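Local coordinates for predicted acyltransferase with acyl-CoA N-acyltransferase domain (Escherichia coli, PDB 4RS2), which binds coenzyme A, probably acts as a GNAT-family acyltransferase, and when overexpressed suppresses small-RNA-mediated silencing of several RNA targets, at residues His144-Trp150 with Val170-Tyr176; Met90-Val95 with Ala105-Val109; Ile30-Arg36 with Gln68-Tyr72. One frame throughout, in Å; residues are numbered along the deposited sequence. Where two conformers were deposited one is given.

In the fold
One mixed sheet carries all three contacts, and their chemistry changes with their place on it. Interactions 2 and 3 are buried and sit on neighbouring strands, 87-95 and 69-80, which probably share a hydrogen bond between Ala94 O and Tyr72 N; each sets a helix on the sheet with hydrocarbon side chains. The helix of interaction 2 also holds coenzyme A, whereas that of interaction 3 has a water between its Arg36 and the strand at the contact's margin. Interaction 1, its centre about 29 Å from that of interaction 3 and on the other side of the chain's centre, is only partly buried. It pairs strand with strand, joined by backbone hydrogen bonds and waters, with side chains packed on both faces.

Interaction 1. Residues His144-Trp150 with Val170-Tyr176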
loop_
_atom_site.group_PDB
_atom_site.type_symbol
_atom_site.label_atom_id
_atom_site.label_comp_id
_atom_site.label_asym_id
_atom_site.label_seq_id
_atom_site.Cartn_x
_atom_site.Cartn_y
_atom_site.Cartn_z
ATOM N N HIS A 144 1.926 12.115 15.719
ATOM C CA HIS A 144 1.174 13.195 15.080
ATOM C C HIS A 144 -0.269 13.168 15.535
ATOM O O HIS A 144 -1.130 13.808 14.926
ATOM C CB HIS A 144 1.217 13.033 13.566
ATOM C CG HIS A 144 2.580 13.168 12.973
ATOM N ND1 HIS A 144 3.075 14.365 12.504
ATOM C CD2 HIS A 144 3.547 12.251 12.758
ATOM C CE1 HIS A 144 4.280 14.169 12.000
ATOM N NE2 HIS A 144 4.598 12.903 12.160
ATOM N N ASP A 145 -0.562 12.450 16.626
ATOM C CA ASP A 145 -1.939 12.359 17.145
ATOM C C ASP A 145 -2.940 11.826 16.118
ATOM O O ASP A 145 -4.048 12.340 15.987
ATOM C CB ASP A 145 -2.418 13.694 17.762
ATOM C CG ASP A 145 -1.801 13.947 19.146
ATOM O OD1 ASP A 145 -0.950 13.133 19.576
ATOM O OD2 ASP A 145 -2.140 14.971 19.790
ATOM N N LEU A 146 -2.511 10.793 15.394
ATOM C CA LEU A 146 -3.346 10.068 14.440
ATOM C C LEU A 146 -3.435 8.605 14.860
ATOM O O LEU A 146 -2.431 8.006 15.276
ATOM C CB LEU A 146 -2.759 10.187 13.056
ATOM C CG LEU A 146 -2.787 11.585 12.446
ATOM C CD1 LEU A 146 -1.794 11.664 11.294
ATOM C CD2 LEU A 146 -4.205 11.918 11.981
ATOM N N ARG A 147 -4.629 8.027 14.786
ATOM C CA ARG A 147 -4.836 6.646 15.166
ATOM C C ARG A 147 -5.812 6.012 14.197
ATOM O O ARG A 147 -6.536 6.710 13.490
ATOM C CB ARG A 147 -5.418 6.546 16.569
ATOM C CG ARG A 147 -6.808 7.157 16.702
ATOM C CD ARG A 147 -7.295 7.207 18.151
ATOM N NE ARG A 147 -8.683 7.665 18.233
ATOM C CZ ARG A 147 -9.750 6.880 18.082
ATOM N NH1 ARG A 147 -9.608 5.581 17.869
ATOM N NH2 ARG A 147 -10.967 7.395 18.165
ATOM N N CYS A 148 -5.784 4.682 14.134
ATOM C CA CYS A 148 -6.756 3.908 13.366
ATOM C C CYS A 148 -7.726 3.300 14.379
ATOM O O CYS A 148 -7.579 3.513 15.565
ATOM C CB CYS A 148 -6.111 2.845 12.495
ATOM S SG CYS A 148 -5.335 1.475 13.365
ATOM N N ARG A 149 -8.721 2.558 13.910
ATOM C CA ARG A 149 -9.789 2.083 14.818
ATOM C C ARG A 149 -9.518 0.794 15.547
ATOM O O ARG A 149 -10.293 0.428 16.434
ATOM C CB ARG A 149 -11.103 1.903 14.031
ATOM C CG ARG A 149 -11.121 0.755 13.044
ATOM C CD ARG A 149 -12.536 0.445 12.550
ATOM N NE ARG A 149 -13.261 -0.349 13.543
ATOM C CZ ARG A 149 -14.521 -0.751 13.420
ATOM N NH1 ARG A 149 -15.234 -0.419 12.351
ATOM N NH2 ARG A 149 -15.079 -1.473 14.386
ATOM N N TRP A 150 -8.422 0.118 15.223
ATOM C CA TRP A 150 -8.180 -1.231 15.730
ATOM C C TRP A 150 -7.286 -1.251 16.923
ATOM O O TRP A 150 -6.412 -0.395 17.055
ATOM C CB TRP A 150 -7.614 -2.123 14.634
ATOM C CG TRP A 150 -8.556 -2.185 13.469
ATOM C CD1 TRP A 150 -9.771 -2.761 13.448
ATOM C CD2 TRP A 150 -8.341 -1.644 12.174
ATOM N NE1 TRP A 150 -10.352 -2.606 12.216
ATOM C CE2 TRP A 150 -9.483 -1.925 11.413
ATOM C CE3 TRP A 150 -7.308 -0.923 11.597
ATOM C CZ2 TRP A 150 -9.608 -1.531 10.080
ATOM C CZ3 TRP A 150 -7.436 -0.533 10.281
ATOM C CH2 TRP A 150 -8.596 -0.826 9.547
ATOM N N VAL A 170 -3.936 18.230 11.594
ATOM C CA VAL A 170 -4.793 17.113 11.223
ATOM C C VAL A 170 -4.543 16.022 12.249
ATOM O O VAL A 170 -3.444 15.478 12.301
ATOM C CB VAL A 170 -4.483 16.566 9.821
ATOM C CG1 VAL A 170 -5.400 15.390 9.528
ATOM C CG2 VAL A 170 -4.610 17.648 8.734
ATOM N N THR A 171 -5.565 15.723 13.051
ATOM C CA THR A 171 -5.445 14.746 14.143
ATOM C C THR A 171 -6.708 13.923 14.252
ATOM O O THR A 171 -7.757 14.274 13.670
ATOM C CB THR A 171 -5.234 15.455 15.500
ATOM O OG1 THR A 171 -6.389 16.264 15.801
ATOM C CG2 THR A 171 -4.017 16.300 15.480
ATOM N N GLY A 172 -6.609 12.822 14.991
ATOM C CA GLY A 172 -7.760 12.007 15.305
ATOM C C GLY A 172 -7.828 10.661 14.622
ATOM O O GLY A 172 -6.814 10.100 14.225
ATOM N N LEU A 173 -9.051 10.171 14.472
ATOM C CA LEU A 173 -9.298 8.863 13.918
ATOM C C LEU A 173 -9.278 8.850 12.406
ATOM O O LEU A 173 -10.062 9.556 11.737
ATOM C CB LEU A 173 -10.636 8.318 14.419
ATOM C CG LEU A 173 -11.077 7.001 13.790
ATOM C CD1 LEU A 173 -10.160 5.851 14.164
ATOM C CD2 LEU A 173 -12.484 6.731 14.264
ATOM N N VAL A 174 -8.382 8.017 11.865
ATOM C CA VAL A 174 -8.256 7.807 10.447
ATOM C C VAL A 174 -9.059 6.549 10.165
ATOM O O VAL A 174 -8.730 5.476 10.665
ATOM C CB VAL A 174 -6.785 7.603 10.035
ATOM C CG1 VAL A 174 -6.699 7.286 8.555
ATOM C CG2 VAL A 174 -5.937 8.805 10.452
ATOM N N GLU A 175 -10.110 6.674 9.355
ATOM C CA GLU A 175 -10.986 5.561 9.042
ATOM C C GLU A 175 -10.758 4.995 7.649
ATOM O O GLU A 175 -10.785 5.728 6.650
ATOM C CB GLU A 175 -12.436 6.009 9.174
ATOM C CG GLU A 175 -12.950 6.041 10.612
ATOM C CD GLU A 175 -13.687 4.784 11.011
ATOM O OE1 GLU A 175 -13.138 3.674 10.936
ATOM O OE2 GLU A 175 -14.841 4.917 11.407
ATOM N N TYR A 176 -10.534 3.681 7.601
ATOM C CA TYR A 176 -10.393 2.960 6.336
ATOM C C TYR A 176 -11.813 2.547 5.910
ATOM O O TYR A 176 -12.782 2.643 6.666
ATOM C CB TYR A 176 -9.566 1.694 6.502
ATOM C CG TYR A 176 -8.069 1.822 6.669
ATOM C CD1 TYR A 176 -7.516 2.341 7.830
ATOM C CD2 TYR A 176 -7.203 1.300 5.728
ATOM C CE1 TYR A 176 -6.130 2.419 7.998
ATOM C CE2 TYR A 176 -5.830 1.366 5.882
ATOM C CZ TYR A 176 -5.295 1.926 7.022
ATOM O OH TYR A 176 -3.953 1.980 7.244
HETATM O O HOH W 1 -0.942 15.920 13.251
HETATM O O HOH W 2 -9.129 2.833 11.122
#
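Leu146-Arg147 and Gly172-Leu173 pair as short parallel strands, tied by three nearly straight backbone hydrogen bonds. Gly172 N reaches Asp145 O at 2.8 Å, Arg147 N reaches Gly172 O at 3.1 Å, and Val174 N reaches Arg147 O at 2.8 Å. Gly172 adopts a phi of 109°, a backbone shape in which a CB would press on the carbonyl oxygen of Thr171. Beyond the direct bonds water takes over: one molecule lies between His144 O and Val170 O, and another accepts from Arg149 N while donating to Val174 O at 2.7 Å. Strand 172-175 is also paired antiparallel with strand 69-80 (Leu173 with Gln81, Glu175 with Asp79), so 146-147 extends the sheet beyond it.

The side chains divide between the two faces. On the face of Leu146, its CD2 branch meets Val174 CG2 at 3.9 Å and also lies over the backbone of Val170 and Thr171; Trp87 of strand 87-95 closes in on Leu146 and Val170. On the other face, Arg147 sets CG between its own N and carbonyl carbon (chi1 64°) and then runs straight out. This lays one face of the guanidinium over Leu173, with NH1 3.8 Å from Leu173 CD1. The same methyl lies against the backbone where Cys148 joins Arg149, 3.5 Å from Cys148 C. Further along, the Trp150 ring presents CH2 and CZ3 to Tyr176 CD1, the nearest approach being 3.8 Å. The two ring planes meet obliquely, 51° apart. Arg188 adds a cation-pi contact to Trp150, and Phe180 meets the Tyr176 ring.

Since peptide groups and two waters make the polar bonds here, the register probably owes more to them than to polar side chains.

Interaction 2. Residues Met90-Val95 with Ala105-Val109. With COA (coenzyme A), chain C.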
loop_
_atom_site.group_PDB
_atom_site.type_symbol
_atom_site.label_atom_id
_atom_site.label_comp_id
_atom_site.label_asym_id
_atom_site.label_seq_id
_atom_site.Cartn_x
_atom_site.Cartn_y
_atom_site.Cartn_z
ATOM N N MET A 90 -2.280 2.613 2.530
ATOM C CA MET A 90 -1.545 1.671 1.702
ATOM C C MET A 90 -1.663 0.257 2.251
ATOM O O MET A 90 -1.359 0.027 3.411
ATOM C CB MET A 90 -0.070 2.094 1.667
ATOM C CG MET A 90 0.794 1.263 0.763
ATOM S SD MET A 90 2.444 1.969 0.599
ATOM C CE MET A 90 3.170 1.467 2.135
ATOM N N ALA A 91 -2.133 -0.673 1.425
ATOM C CA ALA A 91 -2.295 -2.073 1.782
ATOM C C ALA A 91 -3.023 -2.762 0.668
ATOM O O ALA A 91 -3.939 -2.185 0.086
ATOM C CB ALA A 91 -3.124 -2.239 3.065
ATOM N N PRO A 92 -2.616 -3.972 0.308
ATOM C CA PRO A 92 -1.445 -4.690 0.790
ATOM C C PRO A 92 -0.214 -4.326 -0.010
ATOM O O PRO A 92 -0.280 -3.500 -0.926
ATOM C CB PRO A 92 -1.789 -6.154 0.505
ATOM C CG PRO A 92 -2.667 -6.118 -0.669
ATOM C CD PRO A 92 -3.359 -4.778 -0.689
ATOM N N LEU A 93 0.918 -4.907 0.401
ATOM C CA LEU A 93 2.202 -4.762 -0.247
ATOM C C LEU A 93 2.805 -6.135 -0.302
ATOM O O LEU A 93 2.997 -6.781 0.733
ATOM C CB LEU A 93 3.121 -3.825 0.541
ATOM C CG LEU A 93 4.564 -3.733 0.037
ATOM C CD1 LEU A 93 4.571 -3.154 -1.358
ATOM C CD2 LEU A 93 5.422 -2.892 0.989
ATOM N N ALA A 94 3.116 -6.604 -1.501
ATOM C CA ALA A 94 3.636 -7.944 -1.661
ATOM C C ALA A 94 4.604 -8.077 -2.806
ATOM O O ALA A 94 4.409 -7.486 -3.856
ATOM C CB ALA A 94 2.495 -8.921 -1.850
ATOM N N VAL A 95 5.648 -8.856 -2.559
ATOM C CA VAL A 95 6.572 -9.235 -3.619
ATOM C C VAL A 95 6.703 -10.757 -3.606
ATOM O O VAL A 95 6.852 -11.378 -2.536
ATOM C CB VAL A 95 7.930 -8.545 -3.434
ATOM C CG1 VAL A 95 8.958 -9.108 -4.397
ATOM C CG2 VAL A 95 7.783 -7.037 -3.571
ATOM N N ALA A 105 9.869 -3.868 -3.446
ATOM C CA ALA A 105 8.899 -3.256 -2.529
ATOM C C ALA A 105 9.227 -1.782 -2.356
ATOM O O ALA A 105 8.341 -0.937 -2.431
ATOM C CB ALA A 105 8.870 -3.949 -1.198
ATOM N N ARG A 106 10.502 -1.478 -2.138
ATOM C CA ARG A 106 10.932 -0.096 -2.068
ATOM C C ARG A 106 10.470 0.702 -3.275
ATOM O O ARG A 106 9.930 1.802 -3.139
ATOM C CB ARG A 106 12.448 -0.006 -1.944
ATOM C CG ARG A 106 12.984 1.417 -1.908
ATOM C CD ARG A 106 14.466 1.407 -1.555
ATOM N NE ARG A 106 14.730 1.226 -0.136
ATOM C CZ ARG A 106 14.629 2.198 0.760
ATOM N NH1 ARG A 106 14.265 3.418 0.391
ATOM N NH2 ARG A 106 14.886 1.970 2.029
ATOM N N GLN A 107 10.699 0.154 -4.465
ATOM C CA GLN A 107 10.273 0.817 -5.705
ATOM C C GLN A 107 8.762 0.982 -5.821
ATOM O O GLN A 107 8.296 2.018 -6.270
ATOM C CB GLN A 107 10.809 0.061 -6.909
ATOM C CG GLN A 107 12.319 0.147 -7.008
ATOM C CD GLN A 107 12.950 -0.847 -7.976
ATOM O OE1 GLN A 107 12.390 -1.908 -8.284
ATOM N NE2 GLN A 107 14.153 -0.524 -8.421
ATOM N N LEU A 108 8.007 -0.050 -5.470
ATOM C CA LEU A 108 6.556 0.042 -5.548
ATOM C C LEU A 108 6.012 1.122 -4.614
ATOM O O LEU A 108 5.133 1.920 -4.984
ATOM C CB LEU A 108 5.947 -1.308 -5.171
ATOM C CG LEU A 108 6.020 -2.404 -6.225
ATOM C CD1 LEU A 108 5.758 -3.761 -5.628
ATOM C CD2 LEU A 108 4.998 -2.107 -7.294
ATOM N N VAL A 109 6.537 1.166 -3.409
ATOM C CA VAL A 109 6.083 2.184 -2.478
ATOM C C VAL A 109 6.493 3.580 -2.971
ATOM O O VAL A 109 5.689 4.530 -2.963
ATOM C CB VAL A 109 6.644 1.910 -1.064
ATOM C CG1 VAL A 109 6.268 3.030 -0.085
ATOM C CG2 VAL A 109 6.129 0.568 -0.579
HETATM N N1A COA C . 11.226 -6.444 7.964
HETATM C C2A COA C . 12.006 -5.339 7.886
HETATM N N3A COA C . 12.556 -4.917 6.733
HETATM C C4A COA C . 12.305 -5.597 5.580
HETATM C C5A COA C . 11.475 -6.792 5.590
HETATM C C6A COA C . 10.918 -7.194 6.881
HETATM N N6A COA C . 10.126 -8.290 6.928
HETATM N N7A COA C . 11.421 -7.255 4.332
HETATM C C8A COA C . 12.159 -6.417 3.573
HETATM N N9A COA C . 12.706 -5.465 4.316
HETATM C C1B COA C . 13.538 -4.357 3.843
HETATM C C2B COA C . 14.711 -4.746 2.962
HETATM O O2B COA C . 15.811 -5.267 3.722
HETATM C C3B COA C . 14.996 -3.438 2.280
HETATM O O3B COA C . 15.697 -2.566 3.176
HETATM P P3B COA C . 16.435 -1.215 2.671
HETATM O O7A COA C . 15.992 -0.934 1.250
HETATM O O8A COA C . 16.106 -0.159 3.651
HETATM O O9A COA C . 17.880 -1.574 2.751
HETATM C C4B COA C . 13.598 -2.860 2.066
HETATM O O4B COA C . 12.728 -3.548 2.978
HETATM C C5B COA C . 13.093 -3.033 0.648
HETATM O O5B COA C . 13.260 -4.396 0.241
HETATM P P1A COA C . 12.734 -4.983 -1.159
HETATM O O1A COA C . 13.762 -5.904 -1.744
HETATM O O2A COA C . 12.172 -3.826 -1.931
HETATM O O3A COA C . 11.470 -5.879 -0.687
HETATM P P2A COA C . 11.355 -7.467 -0.499
HETATM O O4A COA C . 11.535 -8.190 -1.769
HETATM O O5A COA C . 12.233 -7.945 0.643
HETATM O O6A COA C . 9.795 -7.549 -0.110
HETATM C CBP COA C . 7.894 -7.746 1.377
HETATM C CCP COA C . 9.312 -7.240 1.198
HETATM C CDP COA C . 7.404 -7.458 2.791
HETATM C CEP COA C . 7.039 -6.989 0.376
HETATM C CAP COA C . 7.904 -9.259 1.085
HETATM O OAP COA C . 8.771 -9.958 2.006
HETATM C C9P COA C . 6.541 -9.906 1.095
HETATM O O9P COA C . 5.776 -9.851 0.117
HETATM N N8P COA C . 6.247 -10.597 2.197
HETATM C C7P COA C . 5.014 -11.354 2.312
HETATM C C6P COA C . 3.882 -10.452 2.750
HETATM C C5P COA C . 4.133 -9.991 4.164
HETATM O O5P COA C . 4.540 -8.867 4.394
HETATM N N4P COA C . 3.872 -10.872 5.121
HETATM C C3P COA C . 3.939 -10.537 6.531
HETATM C C2P COA C . 2.649 -10.960 7.234
HETATM S S1P COA C . 2.137 -9.714 8.445
#
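Leu93 places CG opposite its backbone N (chi1 173°), which sends both methyls toward the helix; Met90 starts out the same way and then bends at its last torsion (78°), laying SD and CE alongside Val109. Leu93 CD2 meets Val109 CG2 at 3.9 Å, while the thioether end of Met90 lies against both Val109 methyls, SD coming nearest to CG1 at 4.0 Å. One helical turn before Val109, Ala105 CB receives Val95 CG2 at 4.0 Å. No hydrogen bond links strand 90-95 to helix 105-109, whose directions differ by 143°; the interface between them is hydrocarbon and sulfur.

Polar groups at the near ends of both segments are given over to coenzyme A instead. Val95 N donates almost straight to the pantetheine carbonyl O9P at 2.9 Å. Arg106 N reaches the diphosphate oxygen O2A at 2.9 Å, with a weaker bond to the same oxygen from Ala105 N. Arg106 then bends at its third torsion, so that NE and NH2 present one edge of the guanidinium to the 3'-phosphate, NE lying 2.9 Å from O7A.

Gly101 N and Gly103 N also donate to the coenzyme, and the helix's amino end would further favour the negative diphosphate. Strand, glycine-bearing loop and helix form the first half of a beta-alpha-beta unit, the pyrophosphate-binding site characteristic of the GNAT family.

Interaction 3. Residues Ile30-Arg36 with Gln68-Tyr72; sequences IDALLRR and QVIGY
Val69 O accepts a hydrogen bond from a water at 2.8 Å, and on the helix side Arg36 NH2 donates to that same water at 3.0 Å. Two conformers of Arg36 were deposited, and its half of the bridge holds for one of them, so it is less certain than the bond to Val69. In that conformer the water lies in the guanidinium plane, at its edge, and NH2 also forms a salt bridge with Asp96, a second, charged partner for this exposed arginine.

Inside this polar edge the contact is hydrocarbon. In Ile30, CG1 stands beside the backbone N, anti to the carbonyl carbon (chi1 -67°), and CG2 is opposite the N; both branches then lie on the same side of the Tyr72 ring. CG2 sits over its centre, 3.6 Å from the centroid of Tyr72 and only 5° off the ring normal, a CH-pi contact. CD1 reaches toward the rim, 3.6 Å from Tyr72 CE1, while CG1 itself packs on Val69 CG1 at 4.1 Å. The phenol's far end is hydrogen-bonded to Glu22.

Helix 30-36 crosses strand 69-72 at 70°. It belongs to the first of the two helices, 27-37 and 42-53, that follow the first strand of this GNAT fold and lie on the sheet face turned away from helix 104-118. Leu34 CD1 approaches Tyr72 CD2, and Val47 of the second helix also touches Leu34.

Leu33 enters where the strand is irregular. Ile70 and Gly71 both face Ala62 on strand 58-63, a classic beta bulge, and Leu33 CD2 rests against this spot, 3.7 Å from Gly71 N. The same methyl also touches Val69 CG1 and Tyr72 CB. On another side of the helix, Arg35 NE and Asp31 OD2 make a salt bridge at 2.8 Å, and Arg35 has a further acidic partner in Asp41.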
loop_
_atom_site.group_PDB
_atom_site.type_symbol
_atom_site.label_atom_id
_atom_site.label_comp_id
_atom_site.label_asym_id
_atom_site.label_seq_id
_atom_site.Cartn_x
_atom_site.Cartn_y
_atom_site.Cartn_z
ATOM N N ILE A 30 -2.784 -10.780 -9.671
ATOM C CA ILE A 30 -2.703 -10.122 -8.373
ATOM C C ILE A 30 -3.277 -11.050 -7.317
ATOM O O ILE A 30 -2.694 -11.225 -6.230
ATOM C CB ILE A 30 -3.436 -8.767 -8.403
ATOM C CG1 ILE A 30 -2.713 -7.766 -9.335
ATOM C CG2 ILE A 30 -3.533 -8.161 -7.028
ATOM C CD1 ILE A 30 -3.578 -6.614 -9.751
ATOM N N ASP A 31 -4.435 -11.649 -7.626
ATOM C CA ASP A 31 -5.077 -12.519 -6.649
ATOM C C ASP A 31 -4.202 -13.676 -6.280
ATOM O O ASP A 31 -4.094 -14.019 -5.076
ATOM C CB ASP A 31 -6.429 -13.016 -7.159
ATOM C CG ASP A 31 -7.287 -13.658 -6.069
ATOM O OD1 ASP A 31 -7.999 -12.918 -5.368
ATOM O OD2 ASP A 31 -7.287 -14.894 -5.943
ATOM N N ALA A 32 -3.514 -14.258 -7.270
ATOM C CA ALA A 32 -2.692 -15.421 -7.035
ATOM C C ALA A 32 -1.490 -15.020 -6.218
ATOM O O ALA A 32 -1.093 -15.749 -5.311
ATOM C CB ALA A 32 -2.286 -16.078 -8.345
ATOM N N LEU A 33 -0.895 -13.878 -6.548
ATOM C CA LEU A 33 0.223 -13.374 -5.753
ATOM C C LEU A 33 -0.151 -13.151 -4.284
ATOM O O LEU A 33 0.604 -13.517 -3.361
ATOM C CB LEU A 33 0.735 -12.062 -6.337
ATOM C CG LEU A 33 1.820 -11.367 -5.537
ATOM C CD1 LEU A 33 3.145 -12.137 -5.521
ATOM C CD2 LEU A 33 1.993 -9.989 -6.136
ATOM N N LEU A 34 -1.324 -12.555 -4.056
ATOM C CA LEU A 34 -1.743 -12.259 -2.687
ATOM C C LEU A 34 -2.057 -13.528 -1.916
ATOM O O LEU A 34 -1.726 -13.630 -0.728
ATOM C CB LEU A 34 -2.945 -11.283 -2.683
ATOM C CG LEU A 34 -2.583 -9.891 -3.267
ATOM C CD1 LEU A 34 -3.808 -9.017 -3.352
ATOM C CD2 LEU A 34 -1.490 -9.219 -2.478
ATOM N N ARG A 35 -2.649 -14.511 -2.569
ATOM C CA ARG A 35 -2.954 -15.761 -1.874
ATOM C C ARG A 35 -1.734 -16.555 -1.487
ATOM O O ARG A 35 -1.726 -17.238 -0.443
ATOM C CB ARG A 35 -3.868 -16.626 -2.724
ATOM C CG ARG A 35 -5.264 -16.071 -2.834
ATOM C CD ARG A 35 -6.220 -16.955 -3.615
ATOM N NE ARG A 35 -7.554 -16.364 -3.600
ATOM C CZ ARG A 35 -8.508 -16.648 -2.711
ATOM N NH1 ARG A 35 -8.326 -17.581 -1.785
ATOM N NH2 ARG A 35 -9.667 -16.001 -2.765
ATOM N N ARG A 36 -0.706 -16.470 -2.319
ATOM C CA ARG A 36 0.515 -17.217 -2.063
ATOM C C ARG A 36 1.487 -16.498 -1.135
ATOM O O ARG A 36 2.294 -17.154 -0.497
ATOM C CB ARG A 36 1.195 -17.666 -3.367
ATOM C CG ARG A 36 1.808 -16.607 -4.255
ATOM C CD ARG A 36 2.548 -17.272 -5.427
ATOM N NE ARG A 36 3.107 -16.289 -6.352
ATOM C CZ ARG A 36 2.467 -15.768 -7.406
ATOM N NH1 ARG A 36 1.231 -16.136 -7.711
ATOM N NH2 ARG A 36 3.075 -14.882 -8.169
ATOM N N GLN A 68 3.890 -11.495 -16.078
ATOM C CA GLN A 68 3.341 -12.106 -14.874
ATOM C C GLN A 68 3.504 -11.137 -13.718
ATOM O O GLN A 68 4.568 -10.524 -13.566
ATOM C CB GLN A 68 4.069 -13.393 -14.499
ATOM C CG GLN A 68 3.498 -14.080 -13.255
ATOM C CD GLN A 68 4.351 -15.239 -12.748
ATOM O OE1 GLN A 68 5.554 -15.319 -13.024
ATOM N NE2 GLN A 68 3.733 -16.128 -11.971
ATOM N N VAL A 69 2.460 -11.023 -12.897
ATOM C CA VAL A 69 2.506 -10.151 -11.710
ATOM C C VAL A 69 3.372 -10.775 -10.638
ATOM O O VAL A 69 3.059 -11.851 -10.145
ATOM C CB VAL A 69 1.095 -9.902 -11.153
ATOM C CG1 VAL A 69 1.139 -9.038 -9.922
ATOM C CG2 VAL A 69 0.211 -9.280 -12.248
ATOM N N ILE A 70 4.435 -10.068 -10.250
ATOM C CA ILE A 70 5.394 -10.526 -9.260
ATOM C C ILE A 70 5.474 -9.563 -8.073
ATOM O O ILE A 70 6.198 -9.799 -7.102
ATOM C CB ILE A 70 6.813 -10.645 -9.889
ATOM C CG1 ILE A 70 7.364 -9.275 -10.390
ATOM C CG2 ILE A 70 6.789 -11.587 -11.083
ATOM C CD1 ILE A 70 8.844 -9.209 -10.731
ATOM N N GLY A 71 4.712 -8.478 -8.135
ATOM C CA GLY A 71 4.648 -7.548 -7.025
ATOM C C GLY A 71 3.428 -6.679 -7.103
ATOM O O GLY A 71 2.901 -6.443 -8.192
ATOM N N TYR A 72 3.008 -6.157 -5.963
ATOM C CA TYR A 72 1.810 -5.371 -5.921
ATOM C C TYR A 72 1.752 -4.457 -4.749
ATOM O O TYR A 72 2.199 -4.828 -3.647
ATOM C CB TYR A 72 0.598 -6.295 -5.846
ATOM C CG TYR A 72 -0.760 -5.591 -5.974
ATOM C CD1 TYR A 72 -1.146 -4.970 -7.130
ATOM C CD2 TYR A 72 -1.657 -5.600 -4.933
ATOM C CE1 TYR A 72 -2.385 -4.359 -7.240
ATOM C CE2 TYR A 72 -2.906 -5.026 -5.059
ATOM C CZ TYR A 72 -3.263 -4.392 -6.196
ATOM O OH TYR A 72 -4.535 -3.802 -6.286
HETATM O O HOH W 3 0.960 -13.748 -9.896
#